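Local coordinates for glutamate--tRNA ligase, cytoplasmic (PDB 2HRA), which attaches glutamate to tRNA(Glu) using ATP, and through its N-terminal GST-like domain takes part in a complex with methionyl-tRNA synthetase and the cofactor Arc1p, at residues W96-A100 with A137-C142. Residues are numbered along the deposited sequence.
Sequences WVNLA and AADVAC
The helical part of a GST-like fold illustrates how small side chains let two helices pack closely. In the N-terminal domain of yeast glutamyl-tRNA synthetase, 96-100 and 137-142, both alpha-helical, run parallel at 3° with their axes 8.2 Å apart. CA atoms pair Trp96 with Ala138 (5.3 Å) and Ala100 with Cys142 (4.7 Å), one helical turn further along each helix. No hydrogen bond crosses; the contact is buried, apolar side chains packing on one another and on backbone carbonyls. Trp96, chi1 m with chi2 near 101°, offers its CB to Ala138 CB at 3.7 Å while its indole swings away towards Leu119 of helix 109-122 and Ile129 and Leu130 of a loop. Val97, chi1 t, sends CG2 across to 4.0 Å from both Ala141 CB and Ala137 O; its side chain also touches Phe74 of helix 73-80. Cys142, chi1 m, brings SG within 3.5 Å of Trp96 O and 4.5 Å of Trp96 CE3. Asp139 points its CA-to-CB bond away, its OD2 accepting hydrogen bonds from Ile129 N and Trp167 NE1, which lie in the two Arc1p-interacting regions, 124-133 and 159-175. The tightest fit belongs to Ala100, whose CB lies 3.8 Å from Ala141 CB, 3.8 Å from Cys142 SG and just 3.2 Å from Ala141 O.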
loop_
_atom_site.group_PDB
_atom_site.type_symbol
_atom_site.label_atom_id
_atom_site.label_comp_id
_atom_site.label_asym_id
_atom_site.label_seq_id
_atom_site.Cartn_x
_atom_site.Cartn_y
_atom_site.Cartn_z
ATOM N N TRP A 96 -8.697 2.738 9.559
ATOM C CA TRP A 96 -7.319 2.347 9.463
ATOM C C TRP A 96 -6.760 2.760 8.119
ATOM O O TRP A 96 -5.612 3.104 8.004
ATOM C CB TRP A 96 -7.153 0.850 9.738
ATOM C CG TRP A 96 -7.388 0.552 11.159
ATOM C CD1 TRP A 96 -8.524 0.038 11.719
ATOM C CD2 TRP A 96 -6.478 0.800 12.245
ATOM N NE1 TRP A 96 -8.375 -0.040 13.091
ATOM C CE2 TRP A 96 -7.124 0.414 13.430
ATOM C CE3 TRP A 96 -5.176 1.303 12.322
ATOM C CZ2 TRP A 96 -6.515 0.524 14.687
ATOM C CZ3 TRP A 96 -4.580 1.416 13.556
ATOM C CH2 TRP A 96 -5.239 1.028 14.725
ATOM N N VAL A 97 -7.574 2.721 7.092
ATOM C CA VAL A 97 -7.180 3.283 5.807
ATOM C C VAL A 97 -6.952 4.781 5.914
ATOM O O VAL A 97 -6.004 5.295 5.348
ATOM C CB VAL A 97 -8.233 3.016 4.761
ATOM C CG1 VAL A 97 -7.870 3.769 3.481
ATOM C CG2 VAL A 97 -8.317 1.498 4.532
ATOM N N ASN A 98 -7.814 5.477 6.652
ATOM C CA ASN A 98 -7.597 6.902 6.943
ATOM C C ASN A 98 -6.287 7.156 7.666
ATOM O O ASN A 98 -5.535 8.073 7.310
ATOM C CB ASN A 98 -8.752 7.454 7.775
ATOM C CG ASN A 98 -10.044 7.576 6.979
ATOM O OD1 ASN A 98 -10.033 7.670 5.746
ATOM N ND2 ASN A 98 -11.168 7.589 7.681
ATOM N N LEU A 99 -6.001 6.371 8.703
ATOM C CA LEU A 99 -4.731 6.525 9.425
ATOM C C LEU A 99 -3.527 6.364 8.501
ATOM O O LEU A 99 -2.564 7.133 8.565
ATOM C CB LEU A 99 -4.613 5.501 10.575
ATOM C CG LEU A 99 -3.331 5.685 11.412
ATOM C CD1 LEU A 99 -3.379 6.976 12.233
ATOM C CD2 LEU A 99 -3.048 4.483 12.297
ATOM N N ALA A 100 -3.580 5.358 7.628
ATOM C CA ALA A 100 -2.484 5.101 6.718
ATOM C C ALA A 100 -2.301 6.277 5.757
ATOM O O ALA A 100 -1.201 6.760 5.553
ATOM C CB ALA A 100 -2.745 3.773 5.920
ATOM N N ALA A 137 -8.036 -4.824 3.776
ATOM C CA ALA A 137 -7.667 -3.554 3.178
ATOM C C ALA A 137 -6.992 -2.666 4.182
ATOM O O ALA A 137 -6.165 -1.820 3.817
ATOM C CB ALA A 137 -8.944 -2.839 2.577
ATOM N N ALA A 138 -7.349 -2.807 5.453
ATOM C CA ALA A 138 -6.686 -2.023 6.489
ATOM C C ALA A 138 -5.162 -2.299 6.478
ATOM O O ALA A 138 -4.331 -1.386 6.568
ATOM C CB ALA A 138 -7.319 -2.340 7.875
ATOM N N ASP A 139 -4.805 -3.579 6.410
ATOM C CA ASP A 139 -3.419 -3.996 6.407
ATOM C C ASP A 139 -2.715 -3.493 5.148
ATOM O O ASP A 139 -1.562 -3.084 5.197
ATOM C CB ASP A 139 -3.325 -5.533 6.482
ATOM C CG ASP A 139 -3.930 -6.083 7.745
ATOM O OD1 ASP A 139 -5.084 -6.587 7.671
ATOM O OD2 ASP A 139 -3.280 -5.983 8.813
ATOM N N VAL A 140 -3.415 -3.516 4.016
ATOM C CA VAL A 140 -2.799 -3.143 2.738
ATOM C C VAL A 140 -2.443 -1.676 2.747
ATOM O O VAL A 140 -1.345 -1.277 2.360
ATOM C CB VAL A 140 -3.750 -3.495 1.563
ATOM C CG1 VAL A 140 -3.228 -2.992 0.255
ATOM C CG2 VAL A 140 -3.982 -5.011 1.504
ATOM N N ALA A 141 -3.365 -0.870 3.228
ATOM C CA ALA A 141 -3.153 0.555 3.285
ATOM C C ALA A 141 -2.045 0.914 4.258
ATOM O O ALA A 141 -1.199 1.764 3.936
ATOM C CB ALA A 141 -4.467 1.273 3.640
ATOM N N CYS A 142 -2.021 0.283 5.444
ATOM C CA CYS A 142 -0.999 0.619 6.432
ATOM C C CYS A 142 0.359 0.096 6.024
ATOM O O CYS A 142 1.375 0.774 6.239
ATOM C CB CYS A 142 -1.392 0.157 7.842
ATOM S SG CYS A 142 -2.829 1.024 8.530
#